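Local coordinates for exotoxin 3 (Staphylococcus aureus, PDB 2Z8L), which binds the sialylated, fucosylated glycan sialyl Lewis X through its beta-grasp domain, as a staphylococcal superantigen-like toxin with an OB-fold and beta-grasp architecture, at residues K130-Y135 and K142-K147; T179-L182 and L186-H189. All coordinates share one frame; numbering follows the deposited sequence.

How the contacts relate
Both contacts lie in the beta-grasp domain and reach the same five-stranded sheet, at its two outermost strands: contact 1 joins the end of strand 124-131 to helix 141-155, and contact 2 lies by strand 177-181. Their centres are 15 Å apart, yet they touch through the helix. Asp145 OD2 lies 3.4 Å from Leu186 CB, and Asp145 OD1 is 3.5 Å from Phe180 CB, so one carboxylate packs against both segments of contact 2. Sialyl Lewis X is bound at contact 2; in contact 1 the Leu144 side chain is about 10 Å from the sialic acid, nearest atoms.

Contact 1 of 2, residues K130-Y135 and K142-K147; sequences KRHYIY and KELDFK. Unlike the reference sequence in segment 130-135: His132 (reference Tyr). With GOL (glycerol), chain D.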
loop_
_atom_site.group_PDB
_atom_site.type_symbol
_atom_site.label_atom_id
_atom_site.label_comp_id
_atom_site.label_asym_id
_atom_site.label_seq_id
_atom_site.Cartn_x
_atom_site.Cartn_y
_atom_site.Cartn_z
ATOM N N LYS A 130 15.211 10.221 6.189
ATOM C CA LYS A 130 13.939 10.893 6.264
ATOM C C LYS A 130 13.129 10.103 7.302
ATOM O O LYS A 130 13.648 9.186 7.908
ATOM C CB LYS A 130 13.243 10.916 4.927
ATOM C CG LYS A 130 14.006 11.641 3.817
ATOM C CD LYS A 130 13.947 13.152 4.031
ATOM C CE LYS A 130 14.805 13.906 3.044
ATOM N NZ LYS A 130 15.123 15.300 3.536
ATOM N N ARG A 131 11.938 10.596 7.593
ATOM C CA ARG A 131 10.946 9.863 8.442
ATOM C C ARG A 131 9.759 9.558 7.599
ATOM O O ARG A 131 9.418 10.329 6.703
ATOM C CB ARG A 131 10.489 10.740 9.606
ATOM C CG ARG A 131 11.531 11.114 10.528
ATOM C CD ARG A 131 11.896 9.984 11.396
ATOM N NE ARG A 131 12.817 10.399 12.445
ATOM C CZ ARG A 131 13.103 9.688 13.535
ATOM N NH1 ARG A 131 12.527 8.509 13.773
ATOM N NH2 ARG A 131 13.961 10.171 14.418
ATOM N N HIS A 132 9.071 8.463 7.908
ATOM C CA HIS A 132 7.800 8.220 7.290
ATOM C C HIS A 132 6.830 8.062 8.451
ATOM O O HIS A 132 6.939 7.138 9.243
ATOM C CB HIS A 132 7.810 6.947 6.478
ATOM C CG HIS A 132 6.511 6.644 5.815
ATOM N ND1 HIS A 132 6.060 7.352 4.726
ATOM C CD2 HIS A 132 5.561 5.722 6.094
ATOM C CE1 HIS A 132 4.889 6.864 4.352
ATOM N NE2 HIS A 132 4.566 5.870 5.158
ATOM N N TYR A 133 5.865 8.938 8.485
ATOM C CA TYR A 133 4.893 8.948 9.568
ATOM C C TYR A 133 3.767 7.951 9.316
ATOM O O TYR A 133 3.104 7.962 8.265
ATOM C CB TYR A 133 4.369 10.347 9.731
ATOM C CG TYR A 133 5.465 11.330 9.993
ATOM C CD1 TYR A 133 6.179 11.292 11.178
ATOM C CD2 TYR A 133 5.838 12.271 9.037
ATOM C CE1 TYR A 133 7.209 12.168 11.455
ATOM C CE2 TYR A 133 6.879 13.174 9.310
ATOM C CZ TYR A 133 7.564 13.109 10.526
ATOM O OH TYR A 133 8.585 14.008 10.821
ATOM N N ILE A 134 3.464 7.152 10.364
ATOM C CA ILE A 134 2.486 6.102 10.327
ATOM C C ILE A 134 1.338 6.511 11.238
ATOM O O ILE A 134 1.572 6.838 12.392
ATOM C CB ILE A 134 3.093 4.767 10.883
ATOM C CG1 ILE A 134 4.355 4.306 10.120
ATOM C CG2 ILE A 134 2.095 3.641 10.952
ATOM C CD1 ILE A 134 4.097 3.987 8.731
ATOM N N TYR A 135 0.120 6.515 10.690
ATOM C CA TYR A 135 -1.080 6.902 11.439
ATOM C C TYR A 135 -1.995 5.749 11.773
ATOM O O TYR A 135 -2.981 5.968 12.496
ATOM C CB TYR A 135 -1.864 7.984 10.659
ATOM C CG TYR A 135 -1.059 9.247 10.450
ATOM C CD1 TYR A 135 -1.192 10.326 11.298
ATOM C CD2 TYR A 135 -0.180 9.361 9.389
ATOM C CE1 TYR A 135 -0.454 11.484 11.112
ATOM C CE2 TYR A 135 0.539 10.519 9.207
ATOM C CZ TYR A 135 0.403 11.555 10.074
ATOM O OH TYR A 135 1.101 12.753 9.935
ATOM N N LYS A 142 0.135 -2.824 0.570
ATOM C CA LYS A 142 -0.256 -2.027 -0.602
ATOM C C LYS A 142 -0.042 -0.513 -0.387
ATOM O O LYS A 142 0.559 0.175 -1.230
ATOM C CB LYS A 142 -1.703 -2.256 -0.895
ATOM C CG LYS A 142 -2.235 -1.516 -2.110
ATOM C CD LYS A 142 -3.760 -1.583 -2.213
ATOM C CE LYS A 142 -4.377 -0.911 -3.437
ATOM N NZ LYS A 142 -3.967 -1.690 -4.640
ATOM N N GLU A 143 -0.561 -0.008 0.710
ATOM C CA GLU A 143 -0.431 1.402 1.050
ATOM C C GLU A 143 0.995 1.830 1.269
ATOM O O GLU A 143 1.403 2.839 0.743
ATOM C CB GLU A 143 -1.312 1.740 2.259
ATOM C CG GLU A 143 -1.364 3.236 2.493
ATOM C CD GLU A 143 -2.372 3.682 3.531
ATOM O OE1 GLU A 143 -3.209 2.887 4.057
ATOM O OE2 GLU A 143 -2.302 4.921 3.829
ATOM N N LEU A 144 1.746 1.050 2.028
ATOM C CA LEU A 144 3.139 1.431 2.243
ATOM C C LEU A 144 3.911 1.455 0.932
ATOM O O LEU A 144 4.628 2.434 0.626
ATOM C CB LEU A 144 3.759 0.415 3.191
ATOM C CG LEU A 144 3.577 0.644 4.652
ATOM C CD1 LEU A 144 4.104 -0.596 5.355
ATOM C CD2 LEU A 144 4.475 1.916 4.929
ATOM N N ASP A 145 3.789 0.393 0.138
ATOM C CA ASP A 145 4.468 0.304 -1.183
ATOM C C ASP A 145 4.124 1.531 -2.008
ATOM O O ASP A 145 5.008 2.227 -2.513
ATOM C CB ASP A 145 4.062 -1.027 -1.879
ATOM C CG ASP A 145 4.501 -1.137 -3.348
ATOM O OD1 ASP A 145 5.710 -1.309 -3.544
ATOM O OD2 ASP A 145 3.648 -1.050 -4.272
ATOM N N PHE A 146 2.853 1.833 -2.126
ATOM C CA PHE A 146 2.413 2.904 -3.004
ATOM C C PHE A 146 2.907 4.278 -2.540
ATOM O O PHE A 146 3.488 5.059 -3.310
ATOM C CB PHE A 146 0.905 2.885 -3.118
ATOM C CG PHE A 146 0.370 3.771 -4.231
ATOM C CD1 PHE A 146 0.111 5.116 -4.032
ATOM C CD2 PHE A 146 0.114 3.239 -5.493
ATOM C CE1 PHE A 146 -0.371 5.894 -5.096
ATOM C CE2 PHE A 146 -0.334 3.997 -6.514
ATOM C CZ PHE A 146 -0.557 5.344 -6.331
ATOM N N LYS A 147 2.669 4.564 -1.258
ATOM C CA LYS A 147 3.089 5.841 -0.742
ATOM C C LYS A 147 4.626 6.036 -0.750
ATOM O O LYS A 147 5.115 7.173 -0.993
ATOM C CB LYS A 147 2.521 6.012 0.626
ATOM C CG LYS A 147 1.035 6.204 0.537
ATOM C CD LYS A 147 0.478 6.630 1.828
ATOM C CE LYS A 147 -0.922 7.305 1.619
ATOM N NZ LYS A 147 -1.719 7.355 2.907
HETATM C C1 GOL D . 0.924 6.221 5.703
HETATM O O1 GOL D . -0.063 5.837 4.771
HETATM C C2 GOL D . 1.187 5.019 6.581
HETATM O O2 GOL D . 1.631 3.980 5.716
HETATM C C3 GOL D . -0.074 4.555 7.347
HETATM O O3 GOL D . -0.656 5.549 8.162
#
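His132 reaches Leu144 and Lys147, and Ile134 reaches Leu144, packing the chain just beyond strand 124-131 against helix 141-155, the helix that covers the sheet of the beta-grasp fold. The segments stand well apart: the CA atoms of Ile134 and Leu144 are 9.4 Å from each other, so side chains and a bound glycerol span the gap.

The apolar part centres on CD2 of Leu144. This methyl meets the imidazole of His132 obliquely, 4.0 Å from NE2, and lies 4.3 Å from CD1 of Ile134. The CB of His132 points at the helix, and CG anti to the backbone N (chi1 180°) places the ring against Leu144, where CE1 also comes within 4.5 Å of Lys147 CB. Ile200 of strand 200-207, two places along the sheet, touches both Ile134 and Leu144, extending this patch into the sheet.

The polar part runs through a glycerol, which probably came from the crystallisation liquor. Lys147 and Glu143, one turn apart, both have chains extended beyond CG and form a salt bridge, NZ to OE2 2.7 Å, on the anti side of the carboxylate and 17° out of its plane. Lys147 NZ also donates to glycerol O1. At the other end of the glycerol, Tyr135 supplies a backbone N-H, giving a polar bridge between the segments. Between these ends, glycerol O2 sits at the edge of the His132 ring, in its plane, 3.5 Å from NE2.

Contact 2 of 2, residues T179-L182 and L186-H189; sequences TFEL and LQPH. Unlike the reference sequence in segment 186-189: Pro188 (reference Thr), His189 (reference Asn). With SIA (N-acetyl-alpha-neuraminic acid), chain B; GAL (beta-D-galactopyranose), chain C; FUC (alpha-L-fucopyranose), chain E; NAG (2-acetamido-2-deoxy-beta-D-glucopyranose), chain F.
Phe180 and Leu186 have the closest CA atoms of the two segments, 6.7 Å apart, where the chain turns back after strand 177-181. Residues 179-181 are extended, while 186-189 run as a loop into a short 3-10 segment at Pro188 and His189. No direct backbone pairing joins them; a water accepts from Glu181 N at 2.8 Å and donates a weak bond to Gln187 OE1.

The apolar contact involves none of the side chains that hold the sugars. Leu186 CD1 approaches Phe180 CD1 obliquely at 4.0 Å, and both side chains pack against Asp145 of helix 141-155.

The polar side chains converge on the sugars instead of on each other. Glu181, extended beyond CG, brings OE2 to two hydroxyl donors, galactose O6 and fucose O3, the latter at 2.6 Å. Gln187 bends at chi2 (99°) so that its amide NE2 meets the same galactose hydroxyl (2.9 Å, N-H...O 152°); NE2 also donates to fucose O2, with a weak bond to O3 of the N-acetylglucosamine. Its OE1 accepts from Arg190 NH1, which probably helps fix the amide's rotation. Galactose O6 donates to Glu181 OE2 and accepts from Gln187 NE2, so this one hydroxyl links both segments, and the water contacts it too.

Thr179 grips the sialic acid carboxylate with two donors, its backbone N to O1A and its OG1 to O1B at 2.7 Å. Holding OG1 beside the backbone N (chi1 -58°) lets both reach one carboxylate. Arg190, Asp193 and Tyr177 O add further bonds to this sugar.

Such chemistry implies recognition of a composite epitope: Thr179 reads the sialic acid carboxylate, while Glu181 from the same strand and Gln187 from the loop read hydroxyls of galactose and fucose, the two branches carried on the N-acetylglucosamine.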
loop_
_atom_site.group_PDB
_atom_site.type_symbol
_atom_site.label_atom_id
_atom_site.label_comp_id
_atom_site.label_asym_id
_atom_site.label_seq_id
_atom_site.Cartn_x
_atom_site.Cartn_y
_atom_site.Cartn_z
ATOM N N THR A 179 9.919 -6.907 1.581
ATOM C CA THR A 179 10.718 -6.376 0.495
ATOM C C THR A 179 9.798 -6.049 -0.681
ATOM O O THR A 179 8.947 -6.888 -1.056
ATOM C CB THR A 179 11.736 -7.403 -0.038
ATOM O OG1 THR A 179 12.564 -7.796 1.035
ATOM C CG2 THR A 179 12.634 -6.761 -1.093
ATOM N N PHE A 180 10.023 -4.869 -1.252
ATOM C CA PHE A 180 9.314 -4.368 -2.474
ATOM C C PHE A 180 10.315 -4.204 -3.558
ATOM O O PHE A 180 11.178 -3.327 -3.474
ATOM C CB PHE A 180 8.538 -3.031 -2.288
ATOM C CG PHE A 180 7.618 -3.016 -1.081
ATOM C CD1 PHE A 180 6.834 -4.082 -0.814
ATOM C CD2 PHE A 180 7.510 -1.868 -0.294
ATOM C CE1 PHE A 180 5.968 -4.075 0.306
ATOM C CE2 PHE A 180 6.665 -1.833 0.790
ATOM C CZ PHE A 180 5.882 -2.964 1.073
ATOM N N GLU A 181 10.306 -5.084 -4.563
ATOM C CA GLU A 181 11.234 -4.949 -5.686
ATOM C C GLU A 181 10.742 -3.828 -6.588
ATOM O O GLU A 181 9.607 -3.876 -7.123
ATOM C CB GLU A 181 11.284 -6.233 -6.494
ATOM C CG GLU A 181 11.739 -7.467 -5.769
ATOM C CD GLU A 181 11.634 -8.696 -6.724
ATOM O OE1 GLU A 181 12.517 -8.804 -7.588
ATOM O OE2 GLU A 181 10.656 -9.490 -6.671
ATOM N N LEU A 182 11.587 -2.831 -6.845
ATOM C CA LEU A 182 11.121 -1.625 -7.586
ATOM C C LEU A 182 11.045 -1.765 -9.100
ATOM O O LEU A 182 10.489 -0.877 -9.755
ATOM C CB LEU A 182 11.964 -0.416 -7.212
ATOM C CG LEU A 182 11.929 -0.089 -5.731
ATOM C CD1 LEU A 182 12.826 1.041 -5.397
ATOM C CD2 LEU A 182 10.496 0.218 -5.246
ATOM N N LEU A 186 4.013 -4.052 -7.215
ATOM C CA LEU A 186 3.751 -5.014 -6.133
ATOM C C LEU A 186 2.826 -6.107 -6.651
ATOM O O LEU A 186 1.844 -5.791 -7.377
ATOM C CB LEU A 186 3.087 -4.349 -4.933
ATOM C CG LEU A 186 2.774 -5.230 -3.724
ATOM C CD1 LEU A 186 4.081 -5.737 -3.147
ATOM C CD2 LEU A 186 2.063 -4.401 -2.649
ATOM N N GLN A 187 3.114 -7.371 -6.313
ATOM C CA GLN A 187 2.313 -8.493 -6.824
ATOM C C GLN A 187 0.907 -8.410 -6.268
ATOM O O GLN A 187 0.738 -8.199 -5.076
ATOM C CB GLN A 187 2.942 -9.804 -6.421
ATOM C CG GLN A 187 4.365 -10.019 -6.964
ATOM C CD GLN A 187 5.460 -9.693 -5.941
ATOM O OE1 GLN A 187 5.383 -8.669 -5.231
ATOM N NE2 GLN A 187 6.481 -10.568 -5.844
ATOM N N PRO A 188 -0.117 -8.534 -7.135
ATOM C CA PRO A 188 -1.496 -8.474 -6.646
ATOM C C PRO A 188 -1.789 -9.393 -5.457
ATOM O O PRO A 188 -2.413 -8.961 -4.529
ATOM C CB PRO A 188 -2.287 -8.888 -7.860
ATOM C CG PRO A 188 -1.536 -8.307 -8.950
ATOM C CD PRO A 188 -0.110 -8.650 -8.604
ATOM N N HIS A 189 -1.226 -10.590 -5.453
ATOM C CA HIS A 189 -1.488 -11.506 -4.347
ATOM C C HIS A 189 -0.928 -11.074 -3.008
ATOM O O HIS A 189 -1.235 -11.761 -1.997
ATOM C CB HIS A 189 -1.022 -12.901 -4.711
ATOM C CG HIS A 189 -1.992 -13.615 -5.596
ATOM N ND1 HIS A 189 -2.806 -14.628 -5.148
ATOM C CD2 HIS A 189 -2.338 -13.391 -6.884
ATOM C CE1 HIS A 189 -3.592 -15.017 -6.136
ATOM N NE2 HIS A 189 -3.329 -14.283 -7.202
HETATM C C1 SIA B . 10.211 -10.508 1.736
HETATM C C2 SIA B . 9.827 -11.982 1.900
HETATM C C3 SIA B . 10.686 -12.685 2.952
HETATM C C4 SIA B . 10.337 -12.210 4.359
HETATM C C5 SIA B . 8.833 -12.339 4.658
HETATM C C6 SIA B . 8.073 -11.612 3.540
HETATM C C7 SIA B . 6.552 -11.668 3.616
HETATM C C8 SIA B . 5.914 -11.115 2.333
HETATM C C9 SIA B . 4.431 -10.850 2.417
HETATM C C10 SIA B . 7.922 -12.267 6.944
HETATM C C11 SIA B . 7.733 -11.432 8.184
HETATM N N5 SIA B . 8.571 -11.688 5.946
HETATM O O1A SIA B . 9.259 -9.741 1.470
HETATM O O1B SIA B . 11.403 -10.115 1.813
HETATM O O4 SIA B . 11.156 -12.925 5.342
HETATM O O6 SIA B . 8.468 -12.197 2.292
HETATM O O7 SIA B . 6.123 -13.026 3.725
HETATM O O8 SIA B . 6.639 -9.910 2.023
HETATM O O9 SIA B . 3.857 -10.429 1.172
HETATM O O10 SIA B . 7.485 -13.408 6.813
HETATM C C1 GAL C . 7.754 -12.878 -2.272
HETATM C C2 GAL C . 8.672 -13.451 -1.205
HETATM C C3 GAL C . 9.246 -12.265 -0.437
HETATM C C4 GAL C . 9.973 -11.326 -1.405
HETATM C C5 GAL C . 9.046 -10.870 -2.537
HETATM C C6 GAL C . 9.739 -9.986 -3.550
HETATM O O2 GAL C . 7.866 -14.257 -0.346
HETATM O O3 GAL C . 10.089 -12.666 0.652
HETATM O O4 GAL C . 11.070 -12.020 -1.950
HETATM O O5 GAL C . 8.480 -12.034 -3.176
HETATM O O6 GAL C . 8.919 -9.627 -4.651
HETATM C C1 FUC E . 7.753 -14.408 -6.589
HETATM C C2 FUC E . 8.361 -13.419 -7.592
HETATM C C3 FUC E . 9.419 -12.553 -6.933
HETATM C C4 FUC E . 10.421 -13.428 -6.192
HETATM C C5 FUC E . 9.697 -14.399 -5.255
HETATM C C6 FUC E . 10.607 -15.318 -4.460
HETATM O O2 FUC E . 7.373 -12.594 -8.182
HETATM O O3 FUC E . 10.035 -11.726 -7.924
HETATM O O4 FUC E . 11.094 -14.160 -7.185
HETATM O O5 FUC E . 8.764 -15.175 -5.976
HETATM C C1 NAG F . 3.403 -14.763 -4.663
HETATM C C2 NAG F . 4.516 -14.197 -5.578
HETATM C C3 NAG F . 5.896 -14.269 -4.935
HETATM C C4 NAG F . 5.863 -13.702 -3.516
HETATM C C5 NAG F . 4.710 -14.382 -2.769
HETATM C C6 NAG F . 4.505 -14.027 -1.302
HETATM C C7 NAG F . 4.086 -14.341 -7.993
HETATM C C8 NAG F . 4.255 -15.226 -9.212
HETATM N N2 NAG F . 4.558 -14.857 -6.863
HETATM O O1 NAG F . 2.125 -14.586 -5.263
HETATM O O3 NAG F . 6.882 -13.610 -5.750
HETATM O O4 NAG F . 7.137 -14.002 -2.945
HETATM O O5 NAG F . 3.478 -14.065 -3.416
HETATM O O6 NAG F . 4.513 -12.645 -1.099
HETATM O O7 NAG F . 3.564 -13.224 -8.090
HETATM O O HOH W 1 8.133 -6.878 -4.617
#